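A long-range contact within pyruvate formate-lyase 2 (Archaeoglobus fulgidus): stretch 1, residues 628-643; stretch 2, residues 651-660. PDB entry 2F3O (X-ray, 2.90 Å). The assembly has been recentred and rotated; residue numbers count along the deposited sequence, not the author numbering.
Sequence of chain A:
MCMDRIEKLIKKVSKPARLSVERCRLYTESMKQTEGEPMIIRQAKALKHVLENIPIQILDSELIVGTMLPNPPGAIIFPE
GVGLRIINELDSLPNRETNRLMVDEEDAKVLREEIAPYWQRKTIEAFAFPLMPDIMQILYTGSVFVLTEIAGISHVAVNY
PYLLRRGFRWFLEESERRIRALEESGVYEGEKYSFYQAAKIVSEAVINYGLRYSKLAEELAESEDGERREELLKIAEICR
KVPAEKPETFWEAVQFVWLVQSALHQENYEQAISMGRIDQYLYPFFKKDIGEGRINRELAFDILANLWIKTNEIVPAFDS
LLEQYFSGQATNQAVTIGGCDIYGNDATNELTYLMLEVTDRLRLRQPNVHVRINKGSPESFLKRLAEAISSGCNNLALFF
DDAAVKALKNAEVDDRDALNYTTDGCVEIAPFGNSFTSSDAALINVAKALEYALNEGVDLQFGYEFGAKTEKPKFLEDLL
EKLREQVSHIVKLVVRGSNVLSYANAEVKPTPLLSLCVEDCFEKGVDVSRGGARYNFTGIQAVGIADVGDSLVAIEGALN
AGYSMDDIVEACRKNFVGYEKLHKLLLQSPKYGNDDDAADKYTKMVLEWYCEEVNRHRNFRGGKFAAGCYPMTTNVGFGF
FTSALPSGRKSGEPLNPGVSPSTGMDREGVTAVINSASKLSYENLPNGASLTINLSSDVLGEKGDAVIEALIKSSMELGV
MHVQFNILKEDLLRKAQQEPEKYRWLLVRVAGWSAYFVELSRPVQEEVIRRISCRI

Stretch 1, residues 628-643: GCYPMTTNVGFGFFTS
Stretch 2 651-660: SGEPLNPGVS

Stretch 1 enters as an extended segment, turns at Pro631 to Thr634 through a type II' beta turn, and continues as a helix from Thr634. Stretch 2 has no regular helix or strand. The two run antiparallel: CA atoms pair Tyr630 with Gly658 (4.0 Å), Asn635 with Leu655 (4.8 Å), Gly639 with Pro654 (4.3 Å), Phe640 with Gly652 (4.0 Å) and Ser643 with Ser651 (4.1 Å). Together they bury 702 Å².

Leu655 and Asn635 cover the most surface and form the centre of the contact. Leu655 has phi/psi -91/179; Asn635 is helical at -65/-33. Leu655 N donates to Asn635 O at 2.9 Å, nearly straight at 167°. Asn635 takes chi1 p (70°) and chi2 -47°, with its CA-to-CB bond toward stretch 2. This brings Asn635 ND2 to 2.8 Å from Leu655 O, a second hydrogen bond. Asn635 thus reads both backbone polar groups of Leu655, one with its main-chain O and one with its side-chain amide. The same Asn635 O also accepts Gly639 N at 3.3 Å within the helix.

The Leu655 side chain is m, t (-62°, 169°). Leu655 CD1 lies 3.7 Å from Phe638 CB, and Leu655 CD2 lies 4.2 Å from Thr642 CG2. Between these residues Gly639 lets the chains come close: Gly639 CA is 3.3 Å from Glu653 O. A CB there would clash with Glu653 O and Pro654 CA.

Gly652 meets Phe640 and Thr642. Its phi/psi of 114/-21 calls for glycine. Gly652 N donates to Thr642 O at 3.1 Å and 137°. Two CA-H...O contacts cross in opposite senses: Phe640 CA to Gly652 O at 3.4 Å, and Gly652 CA to Phe640 O at 3.5 Å. Phe640 N to Gly652 O is 3.3 Å, but the angle is too poor for a hydrogen bond; Phe640 N instead donates to Val636 O at 3.1 Å. A water bridges the stretches, donating to Val636 O at 2.8 Å and to Gly652 O at 3.2 Å.

At the other end the packing is mainly apolar. Pro631 CG meets Pro657 CB at 3.7 Å. Cys629, chi1 t (-161°), places SG 3.9 Å from Val659 CG1; Val659 is m (-67°). Gly658, at phi/psi 70/-132, lies in a type II' turn from Pro657 to Ser660, closed by Ser660 N to Pro657 O at 3.0 Å. Gly658 CA sits 3.6 Å from Cys629 O.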

ATOM      1  N   GLY A 628      -7.107 -26.631 -13.826  1.00 41.99           N
ATOM      2  CA  GLY A 628      -7.427 -27.157 -15.162  1.00 42.44           C
ATOM      3  C   GLY A 628      -7.573 -28.673 -15.196  1.00 42.66           C
ATOM      4  O   GLY A 628      -7.156 -29.364 -14.265  1.00 42.65           O
ATOM      5  N   CYS A 629      -8.170 -29.202 -16.264  1.00 42.59           N
ATOM      6  CA  CYS A 629      -8.211 -30.653 -16.440  1.00 42.70           C
ATOM      7  C   CYS A 629      -7.917 -31.124 -17.850  1.00 42.93           C
ATOM      8  O   CYS A 629      -8.837 -31.365 -18.634  1.00 43.05           O
ATOM      9  CB  CYS A 629      -9.557 -31.219 -16.012  1.00 42.86           C
ATOM     10  SG  CYS A 629      -9.445 -32.983 -15.701  1.00 41.71           S
ATOM     11  N   TYR A 630      -6.643 -31.276 -18.171  1.00 43.13           N
ATOM     12  CA  TYR A 630      -6.278 -31.756 -19.484  1.00 43.78           C
ATOM     13  C   TYR A 630      -4.967 -32.489 -19.347  1.00 44.19           C
ATOM     14  O   TYR A 630      -4.178 -32.147 -18.474  1.00 44.39           O
ATOM     15  CB  TYR A 630      -6.228 -30.615 -20.525  1.00 44.16           C
ATOM     16  CG  TYR A 630      -5.168 -29.574 -20.337  1.00 44.20           C
ATOM     17  CD1 TYR A 630      -3.882 -29.749 -20.847  1.00 44.16           C
ATOM     18  CD2 TYR A 630      -5.463 -28.394 -19.686  1.00 44.29           C
ATOM     19  CE1 TYR A 630      -2.915 -28.797 -20.666  1.00 44.93           C
ATOM     20  CE2 TYR A 630      -4.518 -27.423 -19.524  1.00 44.66           C
ATOM     21  CZ  TYR A 630      -3.240 -27.632 -19.995  1.00 45.47           C
ATOM     22  OH  TYR A 630      -2.302 -26.653 -19.816  1.00 45.40           O
ATOM     23  N   PRO A 631      -4.737 -33.515 -20.183  1.00 44.61           N
ATOM     24  CA  PRO A 631      -3.624 -34.391 -19.897  1.00 45.08           C
ATOM     25  C   PRO A 631      -2.286 -34.183 -20.585  1.00 45.64           C
ATOM     26  O   PRO A 631      -1.293 -34.672 -20.051  1.00 45.94           O
ATOM     27  CB  PRO A 631      -4.163 -35.743 -20.349  1.00 45.38           C
ATOM     28  CG  PRO A 631      -5.050 -35.417 -21.473  1.00 44.82           C
ATOM     29  CD  PRO A 631      -5.522 -34.009 -21.327  1.00 44.55           C
ATOM     30  N   MET A 632      -2.246 -33.493 -21.729  1.00 46.20           N
ATOM     31  CA  MET A 632      -1.191 -33.708 -22.752  1.00 46.71           C
ATOM     32  C   MET A 632      -1.123 -35.200 -23.041  1.00 46.87           C
ATOM     33  O   MET A 632      -2.154 -35.808 -23.284  1.00 47.05           O
ATOM     34  CB  MET A 632       0.188 -33.135 -22.375  1.00 46.67           C
ATOM     35  CG  MET A 632       0.209 -31.620 -22.150  1.00 46.72           C
ATOM     36  SD  MET A 632      -0.650 -30.640 -23.400  1.00 47.73           S
ATOM     37  CE  MET A 632       0.350 -30.949 -24.856  1.00 46.23           C
ATOM     38  N   THR A 633       0.054 -35.811 -22.994  1.00 47.15           N
ATOM     39  CA  THR A 633       0.060 -37.273 -22.948  1.00 47.52           C
ATOM     40  C   THR A 633       0.606 -37.776 -21.623  1.00 48.02           C
ATOM     41  O   THR A 633       1.112 -38.888 -21.551  1.00 48.05           O
ATOM     42  CB  THR A 633       0.776 -37.988 -24.158  1.00 47.38           C
ATOM     43  OG1 THR A 633       2.189 -37.798 -24.101  1.00 47.07           O
ATOM     44  CG2 THR A 633       0.254 -37.499 -25.494  1.00 46.76           C
ATOM     45  N   THR A 634       0.486 -36.963 -20.571  1.00 48.64           N
ATOM     46  CA  THR A 634       0.965 -37.372 -19.250  1.00 49.32           C
ATOM     47  C   THR A 634       0.038 -38.378 -18.596  1.00 49.86           C
ATOM     48  O   THR A 634       0.417 -38.998 -17.615  1.00 49.70           O
ATOM     49  CB  THR A 634       1.135 -36.205 -18.243  1.00 49.35           C
ATOM     50  OG1 THR A 634      -0.154 -35.744 -17.817  1.00 49.30           O
ATOM     51  CG2 THR A 634       1.939 -35.054 -18.831  1.00 49.64           C
ATOM     52  N   ASN A 635      -1.176 -38.537 -19.123  1.00 50.68           N
ATOM     53  CA  ASN A 635      -2.055 -39.594 -18.636  1.00 51.61           C
ATOM     54  C   ASN A 635      -1.451 -40.948 -18.943  1.00 52.18           C
ATOM     55  O   ASN A 635      -1.603 -41.889 -18.155  1.00 52.46           O
ATOM     56  CB  ASN A 635      -3.454 -39.505 -19.221  1.00 51.61           C
ATOM     57  CG  ASN A 635      -3.489 -39.836 -20.677  1.00 52.75           C
ATOM     58  OD1 ASN A 635      -2.676 -39.338 -21.453  1.00 55.03           O
ATOM     59  ND2 ASN A 635      -4.420 -40.687 -21.068  1.00 53.67           N
ATOM     60  N   VAL A 636      -0.733 -41.023 -20.068  1.00 52.51           N
ATOM     61  CA  VAL A 636       0.017 -42.208 -20.428  1.00 52.87           C
ATOM     62  C   VAL A 636       1.265 -42.314 -19.550  1.00 53.27           C
ATOM     63  O   VAL A 636       1.522 -43.359 -18.944  1.00 53.59           O
ATOM     64  CB  VAL A 636       0.400 -42.204 -21.922  1.00 52.77           C
ATOM     65  CG1 VAL A 636       1.269 -43.427 -22.273  1.00 52.38           C
ATOM     66  CG2 VAL A 636      -0.853 -42.147 -22.783  1.00 52.75           C
ATOM     67  N   GLY A 637       2.016 -41.223 -19.466  1.00 53.52           N
ATOM     68  CA  GLY A 637       3.285 -41.225 -18.762  1.00 53.63           C
ATOM     69  C   GLY A 637       3.129 -41.582 -17.298  1.00 53.97           C
ATOM     70  O   GLY A 637       3.888 -42.417 -16.781  1.00 53.84           O
ATOM     71  N   PHE A 638       2.129 -40.971 -16.648  1.00 53.98           N
ATOM     72  CA  PHE A 638       1.853 -41.210 -15.236  1.00 54.13           C
ATOM     73  C   PHE A 638       1.360 -42.613 -15.058  1.00 54.62           C
ATOM     74  O   PHE A 638       1.672 -43.253 -14.055  1.00 54.67           O
ATOM     75  CB  PHE A 638       0.773 -40.281 -14.688  1.00 54.00           C
ATOM     76  CG  PHE A 638       1.229 -38.877 -14.443  1.00 53.80           C
ATOM     77  CD1 PHE A 638       0.347 -37.817 -14.611  1.00 52.30           C
ATOM     78  CD2 PHE A 638       2.529 -38.613 -14.046  1.00 52.70           C
ATOM     79  CE1 PHE A 638       0.747 -36.543 -14.389  1.00 51.11           C
ATOM     80  CE2 PHE A 638       2.942 -37.329 -13.824  1.00 52.15           C
ATOM     81  CZ  PHE A 638       2.051 -36.291 -13.994  1.00 52.50           C
ATOM     82  N   GLY A 639       0.570 -43.066 -16.034  1.00 55.26           N
ATOM     83  CA  GLY A 639       0.059 -44.433 -16.091  1.00 55.80           C
ATOM     84  C   GLY A 639       1.127 -45.491 -15.896  1.00 56.24           C
ATOM     85  O   GLY A 639       0.983 -46.321 -15.005  1.00 55.97           O
ATOM     86  N   PHE A 640       2.202 -45.420 -16.694  1.00 56.95           N
ATOM     87  CA  PHE A 640       3.379 -46.298 -16.578  1.00 58.00           C
ATOM     88  C   PHE A 640       3.757 -46.550 -15.135  1.00 58.33           C
ATOM     89  O   PHE A 640       3.975 -47.685 -14.740  1.00 58.79           O
ATOM     90  CB  PHE A 640       4.638 -45.687 -17.212  1.00 58.47           C
ATOM     91  CG  PHE A 640       4.576 -45.485 -18.706  1.00 59.59           C
ATOM     92  CD1 PHE A 640       3.802 -46.299 -19.522  1.00 60.35           C
ATOM     93  CD2 PHE A 640       5.365 -44.492 -19.305  1.00 60.60           C
ATOM     94  CE1 PHE A 640       3.768 -46.097 -20.915  1.00 61.05           C
ATOM     95  CE2 PHE A 640       5.350 -44.290 -20.688  1.00 61.50           C
ATOM     96  CZ  PHE A 640       4.545 -45.096 -21.498  1.00 61.09           C
ATOM     97  N   PHE A 641       3.836 -45.475 -14.358  1.00 58.88           N
ATOM     98  CA  PHE A 641       4.302 -45.532 -12.975  1.00 59.34           C
ATOM     99  C   PHE A 641       3.173 -45.456 -11.943  1.00 59.59           C
ATOM    100  O   PHE A 641       3.433 -45.231 -10.756  1.00 59.41           O
ATOM    101  CB  PHE A 641       5.326 -44.422 -12.714  1.00 59.44           C
ATOM    102  CG  PHE A 641       6.408 -44.356 -13.739  1.00 59.49           C
ATOM    103  CD1 PHE A 641       7.481 -45.214 -13.673  1.00 59.57           C
ATOM    104  CD2 PHE A 641       6.345 -43.442 -14.781  1.00 59.82           C
ATOM    105  CE1 PHE A 641       8.468 -45.166 -14.623  1.00 60.09           C
ATOM    106  CE2 PHE A 641       7.327 -43.391 -15.731  1.00 59.65           C
ATOM    107  CZ  PHE A 641       8.392 -44.250 -15.655  1.00 59.85           C
ATOM    108  N   THR A 642       1.930 -45.633 -12.399  1.00 59.90           N
ATOM    109  CA  THR A 642       0.790 -45.789 -11.495  1.00 60.21           C
ATOM    110  C   THR A 642       0.457 -47.277 -11.317  1.00 60.68           C
ATOM    111  O   THR A 642       0.316 -48.012 -12.299  1.00 60.58           O
ATOM    112  CB  THR A 642      -0.437 -45.005 -11.983  1.00 59.92           C
ATOM    113  OG1 THR A 642      -0.104 -43.620 -12.029  1.00 60.30           O
ATOM    114  CG2 THR A 642      -1.604 -45.155 -11.038  1.00 59.68           C
ATOM    115  N   SER A 643       0.347 -47.707 -10.057  1.00 61.01           N
ATOM    116  CA  SER A 643      -0.022 -49.068  -9.722  1.00 61.43           C
ATOM    117  C   SER A 643      -1.473 -49.360 -10.097  1.00 62.06           C
ATOM    118  O   SER A 643      -2.198 -48.473 -10.572  1.00 61.90           O
ATOM    119  CB  SER A 643       0.139 -49.288  -8.228  1.00 61.48           C
ATOM    120  OG  SER A 643      -1.001 -48.815  -7.534  1.00 60.84           O
ATOM    121  N   SER A 651      -1.778 -52.243 -13.280  1.00 61.60           N
ATOM    122  CA  SER A 651      -0.547 -51.476 -13.057  1.00 61.09           C
ATOM    123  C   SER A 651       0.260 -51.239 -14.336  1.00 61.08           C
ATOM    124  O   SER A 651       0.718 -52.190 -14.970  1.00 61.41           O
ATOM    125  CB  SER A 651       0.341 -52.177 -12.033  1.00 60.92           C
ATOM    126  OG  SER A 651       1.709 -51.996 -12.359  1.00 60.10           O
ATOM    127  N   GLY A 652       0.411 -49.970 -14.713  1.00 60.71           N
ATOM    128  CA  GLY A 652       1.234 -49.592 -15.855  1.00 60.07           C
ATOM    129  C   GLY A 652       0.396 -49.006 -16.960  1.00 59.91           C
ATOM    130  O   GLY A 652       0.902 -48.291 -17.821  1.00 59.50           O
ATOM    131  N   GLU A 653      -0.897 -49.310 -16.922  1.00 60.01           N
ATOM    132  CA  GLU A 653      -1.823 -48.918 -17.982  1.00 60.55           C
ATOM    133  C   GLU A 653      -2.102 -47.419 -17.908  1.00 59.71           C
ATOM    134  O   GLU A 653      -2.028 -46.845 -16.824  1.00 59.67           O
ATOM    135  CB  GLU A 653      -3.132 -49.734 -17.892  1.00 60.63           C
ATOM    136  CG  GLU A 653      -3.154 -51.065 -18.688  1.00 61.82           C
ATOM    137  CD  GLU A 653      -4.462 -51.888 -18.476  1.00 62.75           C
ATOM    138  OE1 GLU A 653      -4.437 -53.116 -18.753  1.00 66.20           O
ATOM    139  OE2 GLU A 653      -5.509 -51.326 -18.034  1.00 63.50           O
ATOM    140  N   PRO A 654      -2.379 -46.777 -19.068  1.00 59.22           N
ATOM    141  CA  PRO A 654      -2.770 -45.371 -19.188  1.00 58.77           C
ATOM    142  C   PRO A 654      -3.914 -44.927 -18.283  1.00 58.40           C
ATOM    143  O   PRO A 654      -4.805 -45.711 -17.968  1.00 58.77           O
ATOM    144  CB  PRO A 654      -3.234 -45.275 -20.635  1.00 58.60           C
ATOM    145  CG  PRO A 654      -2.410 -46.237 -21.332  1.00 58.85           C
ATOM    146  CD  PRO A 654      -2.271 -47.396 -20.402  1.00 59.16           C
ATOM    147  N   LEU A 655      -3.874 -43.664 -17.878  1.00 57.75           N
ATOM    148  CA  LEU A 655      -4.947 -43.072 -17.115  1.00 57.07           C
ATOM    149  C   LEU A 655      -5.928 -42.429 -18.085  1.00 56.85           C
ATOM    150  O   LEU A 655      -5.720 -42.477 -19.289  1.00 56.66           O
ATOM    151  CB  LEU A 655      -4.390 -42.040 -16.137  1.00 57.14           C
ATOM    152  CG  LEU A 655      -3.419 -42.525 -15.054  1.00 56.41           C
ATOM    153  CD1 LEU A 655      -2.806 -41.326 -14.404  1.00 55.48           C
ATOM    154  CD2 LEU A 655      -4.092 -43.405 -14.000  1.00 55.46           C
ATOM    155  N   ASN A 656      -7.006 -41.841 -17.588  1.00 56.58           N
ATOM    156  CA  ASN A 656      -7.965 -41.263 -18.513  1.00 56.89           C
ATOM    157  C   ASN A 656      -7.540 -39.862 -18.939  1.00 57.02           C
ATOM    158  O   ASN A 656      -6.907 -39.145 -18.162  1.00 56.96           O
ATOM    159  CB  ASN A 656      -9.376 -41.264 -17.931  1.00 56.86           C
ATOM    160  CG  ASN A 656      -9.561 -40.235 -16.862  1.00 57.74           C
ATOM    161  OD1 ASN A 656      -9.175 -40.445 -15.704  1.00 58.80           O
ATOM    162  ND2 ASN A 656     -10.188 -39.115 -17.223  1.00 58.02           N
ATOM    163  N   PRO A 657      -7.862 -39.473 -20.186  1.00 57.10           N
ATOM    164  CA  PRO A 657      -7.375 -38.197 -20.675  1.00 57.04           C
ATOM    165  C   PRO A 657      -8.371 -37.030 -20.542  1.00 56.98           C
ATOM    166  O   PRO A 657      -9.435 -37.020 -21.188  1.00 56.68           O
ATOM    167  CB  PRO A 657      -7.080 -38.496 -22.149  1.00 57.12           C
ATOM    168  CG  PRO A 657      -7.987 -39.666 -22.505  1.00 57.12           C
ATOM    169  CD  PRO A 657      -8.621 -40.178 -21.231  1.00 57.04           C
ATOM    170  N   GLY A 658      -8.003 -36.045 -19.723  1.00 56.60           N
ATOM    171  CA  GLY A 658      -8.814 -34.849 -19.552  1.00 56.29           C
ATOM    172  C   GLY A 658     -10.084 -35.177 -18.806  1.00 56.12           C
ATOM    173  O   GLY A 658     -10.064 -35.873 -17.792  1.00 56.12           O
ATOM    174  N   VAL A 659     -11.201 -34.698 -19.333  1.00 55.96           N
ATOM    175  CA  VAL A 659     -12.494 -35.025 -18.763  1.00 55.65           C
ATOM    176  C   VAL A 659     -13.155 -36.122 -19.587  1.00 55.83           C
ATOM    177  O   VAL A 659     -14.370 -36.324 -19.514  1.00 56.03           O
ATOM    178  CB  VAL A 659     -13.396 -33.783 -18.632  1.00 55.33           C
ATOM    179  CG1 VAL A 659     -12.806 -32.849 -17.611  1.00 55.56           C
ATOM    180  CG2 VAL A 659     -13.547 -33.070 -19.954  1.00 54.74           C
ATOM    181  N   SER A 660     -12.343 -36.831 -20.368  1.00 55.77           N
ATOM    182  CA  SER A 660     -12.839 -37.928 -21.180  1.00 55.82           C
ATOM    183  C   SER A 660     -12.681 -39.238 -20.399  1.00 56.03           C
ATOM    184  O   SER A 660     -11.688 -39.419 -19.689  1.00 55.80           O
ATOM    185  CB  SER A 660     -12.108 -37.977 -22.529  1.00 55.85           C
ATOM    186  OG  SER A 660     -12.065 -36.709 -23.168  1.00 54.90           O
TER
HETATM  187  O   HOH W   1       0.665 -45.848 -19.920  1.00 48.36           O